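Local coordinates for binary enterotoxin of Clostridium perfringens component a (Clostridium perfringens, PDB 5WTZ), which transfers ADP-ribose from NAD+ to actin, probably serving as the enzymatic half of a two-component enterotoxin, at residues I295-R300 with T343-N348; L154-H159 with A204-D209; S18-A23 with E176-L181; N258-D263 with D274-I279. One frame throughout, in Å; residues are numbered along the deposited sequence.

Interaction 1 of 4, residues I295-R300 with T343-N348. With NAD (nicotinamide-adenine-dinucleotide), chain B.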
# COMPACT_ATOMS: atom_id res chain seq x y z
N ILE A 295 -1.90 -11.01 2.74
CA ILE A 295 -0.79 -10.68 1.85
C ILE A 295 -1.21 -9.52 0.95
O ILE A 295 -2.39 -9.34 0.63
CB ILE A 295 -0.34 -11.93 1.02
CG1 ILE A 295 1.01 -11.67 0.34
CG2 ILE A 295 -1.41 -12.40 0.04
CD1 ILE A 295 1.69 -12.94 -0.22
N ILE A 296 -0.24 -8.69 0.58
CA ILE A 296 -0.43 -7.68 -0.44
C ILE A 296 -0.06 -8.27 -1.81
O ILE A 296 1.00 -8.88 -1.96
CB ILE A 296 0.42 -6.42 -0.17
CG1 ILE A 296 -0.01 -5.75 1.15
CG2 ILE A 296 0.33 -5.47 -1.36
CD1 ILE A 296 -1.54 -5.51 1.26
N THR A 297 -0.92 -8.11 -2.81
CA THR A 297 -0.57 -8.52 -4.17
C THR A 297 -0.93 -7.41 -5.17
O THR A 297 -1.62 -6.46 -4.81
CB THR A 297 -1.24 -9.85 -4.56
OG1 THR A 297 -0.62 -10.37 -5.74
CG2 THR A 297 -2.78 -9.69 -4.76
N TYR A 298 -0.45 -7.53 -6.40
CA TYR A 298 -0.50 -6.43 -7.38
C TYR A 298 -1.08 -6.84 -8.73
O TYR A 298 -1.04 -7.99 -9.12
CB TYR A 298 0.92 -5.86 -7.61
CG TYR A 298 1.61 -5.34 -6.36
CD1 TYR A 298 2.36 -6.20 -5.55
CD2 TYR A 298 1.51 -4.00 -6.00
CE1 TYR A 298 3.00 -5.72 -4.40
CE2 TYR A 298 2.14 -3.51 -4.86
CZ TYR A 298 2.86 -4.37 -4.06
OH TYR A 298 3.48 -3.87 -2.95
N ARG A 299 -1.58 -5.86 -9.48
CA ARG A 299 -2.09 -6.16 -10.81
C ARG A 299 -1.95 -4.93 -11.69
O ARG A 299 -2.32 -3.83 -11.28
CB ARG A 299 -3.56 -6.61 -10.77
CG ARG A 299 -4.13 -6.94 -12.16
CD ARG A 299 -5.57 -7.48 -12.09
NE ARG A 299 -6.17 -7.35 -13.42
CZ ARG A 299 -5.86 -8.13 -14.45
NH1 ARG A 299 -5.00 -9.14 -14.30
NH2 ARG A 299 -6.42 -7.91 -15.64
N ARG A 300 -1.38 -5.12 -12.88
CA ARG A 300 -1.39 -4.11 -13.92
C ARG A 300 -2.72 -4.25 -14.65
O ARG A 300 -2.94 -5.23 -15.37
CB ARG A 300 -0.19 -4.27 -14.83
CG ARG A 300 1.15 -4.23 -14.07
CD ARG A 300 1.28 -2.91 -13.28
NE ARG A 300 2.41 -2.86 -12.34
CZ ARG A 300 3.32 -1.89 -12.32
NH1 ARG A 300 3.27 -0.92 -13.22
NH2 ARG A 300 4.30 -1.89 -11.43
N THR A 343 -2.89 -11.86 -10.53
CA THR A 343 -2.12 -10.89 -9.74
C THR A 343 -0.69 -11.36 -9.60
O THR A 343 -0.40 -12.54 -9.75
CB THR A 343 -2.70 -10.65 -8.32
OG1 THR A 343 -2.31 -11.72 -7.44
CG2 THR A 343 -4.22 -10.52 -8.33
N THR A 344 0.20 -10.43 -9.31
CA THR A 344 1.59 -10.75 -9.05
C THR A 344 1.97 -10.18 -7.69
O THR A 344 1.67 -9.03 -7.37
CB THR A 344 2.53 -10.20 -10.17
OG1 THR A 344 3.89 -10.46 -9.83
CG2 THR A 344 2.36 -8.69 -10.37
N VAL A 345 2.65 -10.98 -6.87
CA VAL A 345 2.99 -10.52 -5.53
C VAL A 345 4.15 -9.53 -5.52
O VAL A 345 4.50 -9.01 -4.45
CB VAL A 345 3.29 -11.69 -4.61
CG1 VAL A 345 2.05 -12.59 -4.54
CG2 VAL A 345 4.51 -12.47 -5.08
N LEU A 346 4.75 -9.27 -6.68
CA LEU A 346 5.80 -8.25 -6.75
C LEU A 346 5.21 -6.95 -7.25
O LEU A 346 4.28 -6.95 -8.06
CB LEU A 346 6.94 -8.68 -7.68
CG LEU A 346 7.65 -10.01 -7.42
CD1 LEU A 346 8.79 -10.20 -8.39
CD2 LEU A 346 8.15 -10.12 -5.97
N SER A 347 5.76 -5.83 -6.79
CA SER A 347 5.33 -4.51 -7.23
C SER A 347 5.99 -4.14 -8.56
O SER A 347 5.55 -3.18 -9.21
CB SER A 347 5.65 -3.44 -6.16
OG SER A 347 7.02 -3.45 -5.78
N ASN A 348 7.01 -4.91 -8.98
CA ASN A 348 7.69 -4.72 -10.27
C ASN A 348 6.72 -4.56 -11.43
O ASN A 348 5.72 -5.27 -11.50
CB ASN A 348 8.62 -5.91 -10.62
CG ASN A 348 9.68 -6.19 -9.56
OD1 ASN A 348 9.39 -6.22 -8.37
ND2 ASN A 348 10.90 -6.42 -10.00
PA NAD B . -6.93 -10.56 -18.22
O1A NAD B . -7.76 -11.66 -18.84
O2A NAD B . -7.10 -10.22 -16.77
O5B NAD B . -7.13 -9.19 -19.04
C5B NAD B . -7.27 -9.15 -20.47
C4B NAD B . -8.04 -7.90 -20.85
O4B NAD B . -9.36 -8.00 -20.29
C3B NAD B . -7.40 -6.63 -20.29
O3B NAD B . -7.55 -5.58 -21.26
C2B NAD B . -8.23 -6.34 -19.05
O2B NAD B . -8.28 -4.94 -18.74
C1B NAD B . -9.60 -6.90 -19.41
N9A NAD B . -10.27 -7.37 -18.18
C8A NAD B . -9.81 -8.29 -17.32
N7A NAD B . -10.69 -8.47 -16.29
C5A NAD B . -11.71 -7.63 -16.50
C6A NAD B . -12.97 -7.29 -15.81
N6A NAD B . -13.31 -7.92 -14.66
N1A NAD B . -13.76 -6.34 -16.36
C2A NAD B . -13.44 -5.72 -17.51
N3A NAD B . -12.31 -5.99 -18.20
C4A NAD B . -11.43 -6.90 -17.74
O3 NAD B . -5.39 -10.96 -18.46
PN NAD B . -4.07 -10.05 -18.34
O1N NAD B . -3.91 -9.66 -16.89
O2N NAD B . -4.12 -9.01 -19.43
O5D NAD B . -2.98 -11.15 -18.76
C5D NAD B . -2.88 -12.41 -18.09
C4D NAD B . -1.56 -13.06 -18.44
O4D NAD B . -0.50 -12.39 -17.75
C3D NAD B . -1.52 -14.49 -17.93
O3D NAD B . -0.54 -15.20 -18.71
C2D NAD B . -1.02 -14.33 -16.51
O2D NAD B . -0.34 -15.50 -16.05
C1D NAD B . -0.11 -13.10 -16.59
N1N NAD B . -0.21 -12.21 -15.41
C2N NAD B . -0.65 -10.94 -15.54
C3N NAD B . -0.74 -10.11 -14.42
C7N NAD B . -1.22 -8.69 -14.53
O7N NAD B . -2.00 -8.33 -15.42
N7N NAD B . -0.75 -7.84 -13.63
C4N NAD B . -0.35 -10.56 -13.16
C5N NAD B . 0.11 -11.87 -13.06
C6N NAD B . 0.17 -12.67 -14.21
O HOH W 1 3.67 -9.08 -1.91
O HOH W 2 3.12 -5.27 -10.49
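Tyr298 and Thr344 form a single antiparallel hydrogen-bonded pair, each satisfying the other's backbone. Tyr298 N donates to Thr344 O, and Thr344 N returns a straighter bond to Tyr298 O at 2.7 Å (164° at the hydrogen). Beside this pair the side chains of Thr297 and Thr343 cross at about a right angle. With Thr297 OG1 anti to the backbone N (chi1 -166°), that hydroxyl lies 2.8 Å from Thr343 OG1, with Thr344 O a weaker partner at 3.1 Å; Thr343 OG1 is also bonded to Val385 O. Strand 295-301 edges the five-stranded sheet and strand 341-344 edges the three-stranded one, and at this bridge the two sheets of the ADP-ribosyltransferase fold meet beside the nicotinamide end of NAD. Ser342, Thr343 and Thr344 probably stand for the Ser-Thr-Ser motif of the family. Arg299, extended from CG to NE, gives NH1 to O1N of the NAD pyrophosphate at 2.9 Å, while its NE pairs with Glu305. Arg300 bends at chi2 instead (-57°), and NH2 reaches Ser347 O at 2.9 Å, almost in the guanidinium plane; Phe61 O takes a second bond from NH2, and a water accepts from NE and donates to Leu346 O and Asn348 O. Ser347 CB sits over a face of the Tyr298 ring, 3.8 Å from its centroid. Another water donates to both Ile296 O and Val345 O.

Interaction 2 of 4, residues L154-H159 with A204-D209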
# COMPACT_ATOMS: atom_id res chain seq x y z
N LEU A 154 -5.19 21.06 7.61
CA LEU A 154 -5.66 19.68 7.41
C LEU A 154 -6.77 19.33 8.43
O LEU A 154 -6.80 19.91 9.52
CB LEU A 154 -4.49 18.69 7.54
CG LEU A 154 -3.28 18.92 6.63
CD1 LEU A 154 -2.22 17.86 6.91
CD2 LEU A 154 -3.70 18.87 5.16
N PRO A 155 -7.67 18.40 8.08
CA PRO A 155 -8.84 18.05 8.89
C PRO A 155 -8.62 16.99 9.98
O PRO A 155 -9.43 16.89 10.90
CB PRO A 155 -9.82 17.50 7.86
CG PRO A 155 -8.92 16.84 6.85
CD PRO A 155 -7.76 17.80 6.73
N ILE A 156 -7.54 16.23 9.88
CA ILE A 156 -7.37 15.04 10.68
C ILE A 156 -6.11 15.09 11.52
O ILE A 156 -5.08 15.60 11.08
CB ILE A 156 -7.32 13.77 9.75
CG1 ILE A 156 -8.63 13.64 8.97
CG2 ILE A 156 -6.99 12.50 10.54
CD1 ILE A 156 -8.48 12.84 7.63
N LEU A 157 -6.20 14.59 12.74
CA LEU A 157 -5.04 14.38 13.58
C LEU A 157 -4.88 12.89 13.80
O LEU A 157 -5.80 12.21 14.31
CB LEU A 157 -5.18 15.10 14.93
CG LEU A 157 -4.12 14.72 15.98
CD1 LEU A 157 -2.73 15.21 15.56
CD2 LEU A 157 -4.47 15.25 17.37
N VAL A 158 -3.72 12.36 13.40
CA VAL A 158 -3.44 10.94 13.59
C VAL A 158 -2.62 10.75 14.87
O VAL A 158 -1.58 11.37 15.06
CB VAL A 158 -2.69 10.31 12.39
CG1 VAL A 158 -2.43 8.83 12.63
CG2 VAL A 158 -3.49 10.49 11.10
N HIS A 159 -3.12 9.87 15.73
CA HIS A 159 -2.50 9.50 16.98
C HIS A 159 -2.08 8.03 16.85
O HIS A 159 -2.88 7.13 17.10
CB HIS A 159 -3.49 9.74 18.12
CG HIS A 159 -2.99 9.37 19.48
ND1 HIS A 159 -3.76 8.69 20.40
CD2 HIS A 159 -1.81 9.63 20.10
CE1 HIS A 159 -3.07 8.53 21.51
NE2 HIS A 159 -1.89 9.09 21.36
N ALA A 204 -10.77 15.69 13.26
CA ALA A 204 -11.06 14.28 13.38
C ALA A 204 -9.81 13.55 13.86
O ALA A 204 -8.80 13.50 13.14
CB ALA A 204 -11.55 13.71 12.04
N LYS A 205 -9.85 13.02 15.08
CA LYS A 205 -8.71 12.30 15.63
C LYS A 205 -8.81 10.80 15.33
O LYS A 205 -9.69 10.10 15.84
CB LYS A 205 -8.61 12.55 17.13
CG LYS A 205 -7.43 11.88 17.80
CD LYS A 205 -7.53 12.04 19.30
CE LYS A 205 -6.67 11.04 20.03
NZ LYS A 205 -6.91 11.11 21.50
N VAL A 206 -7.89 10.33 14.51
CA VAL A 206 -7.79 8.91 14.19
C VAL A 206 -6.75 8.27 15.11
O VAL A 206 -5.56 8.58 15.02
CB VAL A 206 -7.41 8.68 12.71
CG1 VAL A 206 -7.26 7.20 12.40
CG2 VAL A 206 -8.45 9.31 11.78
N ASP A 207 -7.21 7.42 16.01
CA ASP A 207 -6.29 6.56 16.74
C ASP A 207 -5.96 5.40 15.81
O ASP A 207 -6.85 4.87 15.13
CB ASP A 207 -6.90 6.04 18.05
CG ASP A 207 -7.04 7.12 19.11
OD1 ASP A 207 -6.19 8.04 19.18
OD2 ASP A 207 -7.99 7.04 19.91
N ALA A 208 -4.69 5.02 15.76
CA ALA A 208 -4.29 3.91 14.90
C ALA A 208 -3.04 3.18 15.40
O ALA A 208 -2.23 3.73 16.17
CB ALA A 208 -4.06 4.40 13.48
N ASP A 209 -2.91 1.95 14.93
CA ASP A 209 -1.71 1.15 15.14
C ASP A 209 -0.83 1.12 13.90
O ASP A 209 -1.31 1.01 12.76
CB ASP A 209 -2.06 -0.29 15.51
CG ASP A 209 -2.61 -0.44 16.92
OD1 ASP A 209 -2.53 0.48 17.75
OD2 ASP A 209 -3.13 -1.52 17.19
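His159 and Lys205 both hold CG anti to the backbone N, which sends their side chains the same way from one face of the sheet, while Asp207 turns its CG beside its own backbone N (chi1 -71°), toward the imidazole. The result is a His-carboxylate hydrogen bond: His159 ND1 to Asp207 OD1 at 2.8 Å. The oxygen lies in the plane of the ring, yet the nitrogen meets it from above the carboxylate plane, the two flat groups being 62° apart. Lys205 runs extended alongside, its CE 3.8 Å from His159 ND1, and its ammonium makes a long salt bridge to the same OD1. His159 NE2 is bonded to Asp11, so two carboxylates near one ring might favour its charged form, an effect the lysine would oppose. On the other face, Ile156 CG2 touches Val206 CG2 at 3.7 Å. The backbones form regular parallel pairs, Ile156 with Ala204 through His159 with Asp207. Leu157 and His159 use both N and O: Leu157 N reaches Ala204 O, and His159 N meets Val206 O at 2.8 Å in an almost straight bond (178°). These are neighbouring strands of the mixed five-stranded sheet of the N-terminal ADP-ribosyltransferase-like domain. Strand 92-98 flanks strand 156-162, and its Tyr93 and Tyr95 stack on His159; strand 187-198 borders strand 201-211 beyond, and Phe126 of helix 120-130 packs on Ile156 and Val206.

Interaction 3 of 4, residues S18-A23 with E176-L181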
# COMPACT_ATOMS: atom_id res chain seq x y z
N SER A 18 10.53 16.65 28.16
CA SER A 18 11.07 15.31 28.36
C SER A 18 11.28 14.59 27.04
O SER A 18 12.23 13.82 26.87
CB SER A 18 10.14 14.48 29.24
OG SER A 18 9.03 14.07 28.48
N ALA A 19 10.36 14.84 26.09
CA ALA A 19 10.43 14.23 24.77
C ALA A 19 11.74 14.61 24.07
O ALA A 19 12.42 13.74 23.52
CB ALA A 19 9.22 14.64 23.92
N THR A 20 12.09 15.89 24.10
CA THR A 20 13.31 16.36 23.45
C THR A 20 14.53 15.84 24.18
O THR A 20 15.55 15.56 23.56
CB THR A 20 13.39 17.92 23.35
OG1 THR A 20 13.20 18.50 24.65
CG2 THR A 20 12.36 18.48 22.36
N LEU A 21 14.43 15.72 25.50
CA LEU A 21 15.54 15.19 26.28
C LEU A 21 15.76 13.75 25.85
O LEU A 21 16.83 13.40 25.35
CB LEU A 21 15.26 15.27 27.78
CG LEU A 21 16.53 15.09 28.60
CD1 LEU A 21 17.61 16.06 28.12
CD2 LEU A 21 16.26 15.25 30.08
N TRP A 22 14.71 12.94 26.04
CA TRP A 22 14.66 11.57 25.53
C TRP A 22 15.18 11.51 24.09
O TRP A 22 16.04 10.70 23.78
CB TRP A 22 13.23 11.04 25.60
CG TRP A 22 13.06 9.69 24.97
CD1 TRP A 22 13.45 8.48 25.48
CD2 TRP A 22 12.43 9.41 23.71
NE1 TRP A 22 13.11 7.47 24.61
CE2 TRP A 22 12.48 8.01 23.52
CE3 TRP A 22 11.83 10.20 22.73
CZ2 TRP A 22 11.96 7.39 22.39
CZ3 TRP A 22 11.31 9.58 21.61
CH2 TRP A 22 11.38 8.19 21.45
N ALA A 23 14.67 12.41 23.24
CA ALA A 23 15.08 12.46 21.85
C ALA A 23 16.55 12.80 21.71
O ALA A 23 17.21 12.38 20.76
CB ALA A 23 14.26 13.48 21.10
N GLU A 176 14.38 21.74 20.10
CA GLU A 176 13.10 21.62 20.72
C GLU A 176 12.22 21.10 19.57
O GLU A 176 12.67 21.13 18.43
CB GLU A 176 12.61 22.96 21.28
CG GLU A 176 13.64 23.77 22.09
CD GLU A 176 14.30 22.95 23.18
OE1 GLU A 176 13.77 22.99 24.32
OE2 GLU A 176 15.34 22.32 22.91
N ASN A 177 11.02 20.60 19.83
CA ASN A 177 10.19 20.06 18.74
C ASN A 177 10.88 19.11 17.75
O ASN A 177 10.90 19.37 16.55
CB ASN A 177 9.54 21.21 17.96
CG ASN A 177 8.40 21.82 18.71
OD1 ASN A 177 8.60 22.37 19.81
ND2 ASN A 177 7.20 21.74 18.16
N LEU A 178 11.44 18.02 18.26
CA LEU A 178 12.15 17.04 17.44
C LEU A 178 11.25 16.00 16.79
O LEU A 178 10.20 15.63 17.33
CB LEU A 178 13.17 16.31 18.28
CG LEU A 178 14.43 17.13 18.48
CD1 LEU A 178 14.97 16.67 19.78
CD2 LEU A 178 15.41 16.88 17.35
N ARG A 179 11.69 15.50 15.64
CA ARG A 179 10.88 14.56 14.85
C ARG A 179 11.31 13.10 15.00
O ARG A 179 12.41 12.79 15.47
CB ARG A 179 10.91 14.96 13.37
CG ARG A 179 10.63 16.42 13.13
CD ARG A 179 10.49 16.74 11.65
NE ARG A 179 9.39 16.00 11.04
CZ ARG A 179 8.10 16.29 11.24
NH1 ARG A 179 7.77 17.30 12.02
NH2 ARG A 179 7.16 15.57 10.65
N VAL A 180 10.43 12.21 14.58
CA VAL A 180 10.68 10.79 14.64
C VAL A 180 10.59 10.21 13.23
O VAL A 180 9.59 10.38 12.54
CB VAL A 180 9.68 10.08 15.57
CG1 VAL A 180 9.84 8.56 15.48
CG2 VAL A 180 9.85 10.58 17.00
N LEU A 181 11.64 9.53 12.80
CA LEU A 181 11.69 9.01 11.46
C LEU A 181 11.42 7.50 11.47
O LEU A 181 12.20 6.72 12.03
CB LEU A 181 13.05 9.33 10.83
CG LEU A 181 13.35 8.93 9.39
CD1 LEU A 181 12.22 9.29 8.45
CD2 LEU A 181 14.64 9.59 8.94
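Thr20 OG1 is hydrogen-bonded to Asn17 O and Lys16 O within its own helix, and the methyl group of the threonine faces Glu176 and Asn177. The contact belongs to the N-terminal ADP-ribosyltransferase-like domain, where helix 16-31 rests on the end of a beta-hairpin: strands 168-171 and 179-182 are antiparallel neighbours in a three-stranded sheet, and residues 176-178 lead into the second of them. The hydroxyl lies between the backbone N and the carbonyl carbon (chi1 53°), which leaves CG2 anti to the carbonyl carbon; that methyl stands 3.6 Å from Glu176 CA and equally far from Asn177 N. Asn177 itself takes a left-handed backbone conformation (phi 47°, psi 58°), and its OD1 accepts from Lys16 NZ, a polar tie at the more exposed margin. Deeper in, Leu178 points toward the helix and fits its branch against Thr20 and Ala23, three residues apart and thus on one helical face. Its CD1 approaches Thr20 O at 4.0 Å and Thr20 CB at 4.1 Å. No hydrogen bond joins the two segments directly, so what holds them together here is apolar. Met145 and Ser170 add to the surroundings of Ala23, while Lys24 and Lys27 of the same helix touch Leu178. The tightest approach is methyl to methyl, Ala23 CB to Leu178 CD1 at 3.5 Å, with Leu178 CB following at 4.1 Å from Ala23 CB.

Interaction 4 of 4, residues N258-D263 with D274-I279. With NAD (nicotinamide-adenine-dinucleotide), chain B.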
# COMPACT_ATOMS: atom_id res chain seq x y z
N ASN A 258 -11.59 -15.38 -19.38
CA ASN A 258 -12.04 -14.18 -18.68
C ASN A 258 -13.04 -13.39 -19.54
O ASN A 258 -13.98 -12.82 -19.01
CB ASN A 258 -10.84 -13.32 -18.24
CG ASN A 258 -10.14 -13.90 -16.99
OD1 ASN A 258 -10.75 -14.63 -16.20
ND2 ASN A 258 -8.87 -13.56 -16.81
N LYS A 259 -12.88 -13.42 -20.86
CA LYS A 259 -13.90 -12.83 -21.76
C LYS A 259 -15.28 -13.46 -21.56
O LYS A 259 -16.29 -12.76 -21.51
CB LYS A 259 -13.49 -12.98 -23.22
CG LYS A 259 -12.66 -11.84 -23.80
CD LYS A 259 -12.33 -12.15 -25.27
CE LYS A 259 -11.47 -11.08 -25.94
NZ LYS A 259 -11.46 -11.29 -27.42
N TYR A 260 -15.33 -14.78 -21.45
CA TYR A 260 -16.58 -15.48 -21.27
C TYR A 260 -17.20 -15.16 -19.91
O TYR A 260 -18.40 -14.94 -19.79
CB TYR A 260 -16.38 -16.98 -21.39
CG TYR A 260 -17.66 -17.74 -21.18
CD1 TYR A 260 -18.61 -17.81 -22.19
CD2 TYR A 260 -17.93 -18.36 -19.97
CE1 TYR A 260 -19.80 -18.50 -22.00
CE2 TYR A 260 -19.11 -19.04 -19.76
CZ TYR A 260 -20.04 -19.11 -20.79
OH TYR A 260 -21.22 -19.78 -20.60
N LEU A 261 -16.37 -15.16 -18.87
CA LEU A 261 -16.83 -14.84 -17.53
C LEU A 261 -17.37 -13.41 -17.46
O LEU A 261 -18.33 -13.14 -16.74
CB LEU A 261 -15.70 -15.02 -16.51
CG LEU A 261 -15.41 -16.44 -16.01
CD1 LEU A 261 -14.18 -16.47 -15.12
CD2 LEU A 261 -16.60 -17.05 -15.28
N LEU A 262 -16.77 -12.51 -18.23
CA LEU A 262 -17.16 -11.11 -18.13
C LEU A 262 -18.53 -10.85 -18.77
O LEU A 262 -19.37 -10.16 -18.18
CB LEU A 262 -16.10 -10.21 -18.76
CG LEU A 262 -16.39 -8.71 -18.69
CD1 LEU A 262 -16.42 -8.19 -17.24
CD2 LEU A 262 -15.37 -7.95 -19.53
N ASP A 263 -18.78 -11.41 -19.95
CA ASP A 263 -20.03 -11.14 -20.66
C ASP A 263 -20.49 -12.25 -21.60
O ASP A 263 -21.27 -12.02 -22.51
CB ASP A 263 -19.91 -9.84 -21.45
CG ASP A 263 -18.76 -9.86 -22.43
OD1 ASP A 263 -18.21 -10.95 -22.68
OD2 ASP A 263 -18.41 -8.78 -22.96
N ASP A 274 -17.15 -26.39 -23.19
CA ASP A 274 -15.70 -26.43 -23.06
C ASP A 274 -15.19 -25.31 -22.17
O ASP A 274 -14.27 -25.50 -21.37
CB ASP A 274 -15.03 -26.36 -24.43
CG ASP A 274 -15.17 -27.66 -25.20
OD1 ASP A 274 -14.54 -28.67 -24.82
OD2 ASP A 274 -15.92 -27.66 -26.20
N LEU A 275 -15.78 -24.13 -22.31
CA LEU A 275 -15.41 -22.99 -21.47
C LEU A 275 -15.83 -23.21 -20.03
O LEU A 275 -15.06 -22.95 -19.11
CB LEU A 275 -16.03 -21.70 -22.01
CG LEU A 275 -15.36 -21.04 -23.21
CD1 LEU A 275 -16.36 -20.17 -23.95
CD2 LEU A 275 -14.15 -20.23 -22.77
N GLU A 276 -17.07 -23.67 -19.83
CA GLU A 276 -17.56 -23.94 -18.48
C GLU A 276 -16.70 -24.99 -17.76
O GLU A 276 -16.41 -24.84 -16.57
CB GLU A 276 -19.02 -24.41 -18.51
CG GLU A 276 -20.02 -23.42 -19.09
CD GLU A 276 -20.25 -22.20 -18.21
OE1 GLU A 276 -19.56 -22.04 -17.18
OE2 GLU A 276 -21.15 -21.40 -18.55
N GLU A 277 -16.29 -26.04 -18.46
CA GLU A 277 -15.48 -27.10 -17.87
C GLU A 277 -14.16 -26.53 -17.38
O GLU A 277 -13.70 -26.84 -16.28
CB GLU A 277 -15.20 -28.23 -18.88
CG GLU A 277 -14.46 -29.43 -18.24
CD GLU A 277 -13.53 -30.17 -19.20
OE1 GLU A 277 -13.51 -29.85 -20.41
OE2 GLU A 277 -12.79 -31.08 -18.74
N LYS A 278 -13.55 -25.68 -18.20
CA LYS A 278 -12.29 -25.07 -17.82
C LYS A 278 -12.47 -24.18 -16.60
O LYS A 278 -11.67 -24.21 -15.66
CB LYS A 278 -11.70 -24.27 -18.98
CG LYS A 278 -11.35 -25.12 -20.19
CD LYS A 278 -10.07 -24.64 -20.85
CE LYS A 278 -9.98 -25.15 -22.29
NZ LYS A 278 -10.88 -24.37 -23.19
N ILE A 279 -13.53 -23.37 -16.63
CA ILE A 279 -13.80 -22.45 -15.52
C ILE A 279 -14.07 -23.25 -14.24
O ILE A 279 -13.57 -22.89 -13.17
CB ILE A 279 -14.99 -21.53 -15.86
CG1 ILE A 279 -14.56 -20.49 -16.90
CG2 ILE A 279 -15.50 -20.82 -14.60
CD1 ILE A 279 -15.72 -19.83 -17.62
PA NAD B . -6.93 -10.56 -18.22
O1A NAD B . -7.76 -11.66 -18.84
O2A NAD B . -7.10 -10.22 -16.77
O5B NAD B . -7.13 -9.19 -19.04
C5B NAD B . -7.27 -9.15 -20.47
C4B NAD B . -8.04 -7.90 -20.85
O4B NAD B . -9.36 -8.00 -20.29
C3B NAD B . -7.40 -6.63 -20.29
O3B NAD B . -7.55 -5.58 -21.26
C2B NAD B . -8.23 -6.34 -19.05
O2B NAD B . -8.28 -4.94 -18.74
C1B NAD B . -9.60 -6.90 -19.41
N9A NAD B . -10.27 -7.37 -18.18
C8A NAD B . -9.81 -8.29 -17.32
N7A NAD B . -10.69 -8.47 -16.29
C5A NAD B . -11.71 -7.63 -16.50
C6A NAD B . -12.97 -7.29 -15.81
N6A NAD B . -13.31 -7.92 -14.66
N1A NAD B . -13.76 -6.34 -16.36
C2A NAD B . -13.44 -5.72 -17.51
N3A NAD B . -12.31 -5.99 -18.20
C4A NAD B . -11.43 -6.90 -17.74
O3 NAD B . -5.39 -10.96 -18.46
PN NAD B . -4.07 -10.05 -18.34
O1N NAD B . -3.91 -9.66 -16.89
O2N NAD B . -4.12 -9.01 -19.43
O5D NAD B . -2.98 -11.15 -18.76
C5D NAD B . -2.88 -12.41 -18.09
C4D NAD B . -1.56 -13.06 -18.44
O4D NAD B . -0.50 -12.39 -17.75
C3D NAD B . -1.52 -14.49 -17.93
O3D NAD B . -0.54 -15.20 -18.71
C2D NAD B . -1.02 -14.33 -16.51
O2D NAD B . -0.34 -15.50 -16.05
C1D NAD B . -0.11 -13.10 -16.59
N1N NAD B . -0.21 -12.21 -15.41
C2N NAD B . -0.65 -10.94 -15.54
C3N NAD B . -0.74 -10.11 -14.42
C7N NAD B . -1.22 -8.69 -14.53
O7N NAD B . -2.00 -8.33 -15.42
N7N NAD B . -0.75 -7.84 -13.63
C4N NAD B . -0.35 -10.56 -13.16
C5N NAD B . 0.11 -11.87 -13.06
C6N NAD B . 0.17 -12.67 -14.21
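Tyr260 spans the gap between helices 240-263 and 272-286, whose short segments cross at -99° with axes 10.6 Å apart. Its CG is anti to the backbone N, and the ring meets Leu275 with a face and Glu276 and Ile279 with its edge. Leu275 CB lies over that face, with CD1 of the leucine 3.7 Å from Tyr260 CD1. Ile279 brings CD1 to within 3.5 Å of Tyr260 CD2 and crosses the tyrosine at about a right angle. The same methyl meets Leu261 CD2 tip to tip at 3.7 Å. Glu276 bends at chi2 (-70°), folding its carboxylate back to the phenol. On another side of the first helix lies the NAD pocket of this ADP-ribosyltransferase domain: Asn258 ND2 donates to O1A of the pyrophosphate at 3.0 Å, and Leu262 CD1 touches the adenine at N1A. The same helix thus carries both residues to the dinucleotide. Tyr260 OH donates to Glu276 OE2 at 2.6 Å, an oxygen that lies in the ring plane, whereas the hydroxyl comes from above a carboxylate turned 88° to the ring. The bond is consistent with a charged carboxylate, which would probably polarise the phenol, a single polar link in an otherwise apolar join.

How the interactions relate
Two pairs emerge, one in each ADP-ribosyltransferase-like half of the chain. Interactions 1 and 4 both touch NAD, with nearest atoms about 6 Å apart: the first is deeply buried and joins two sheets by backbone and water-mediated bonds, the second is only partly buried and joins two helices by aromatic and aliphatic side chains with one phenol-carboxylate bond. Interactions 2 and 3 lie away from the nucleotide, centres 20 Å apart, their segments alternating along the sequence; both are largely buried, with exposed Glu176 and Asn177 edging interaction 3. Interaction 2 is regular parallel pairing inside a sheet, its polar groups on one face; interaction 3 sets a helix on a hairpin mainly through methyl groups.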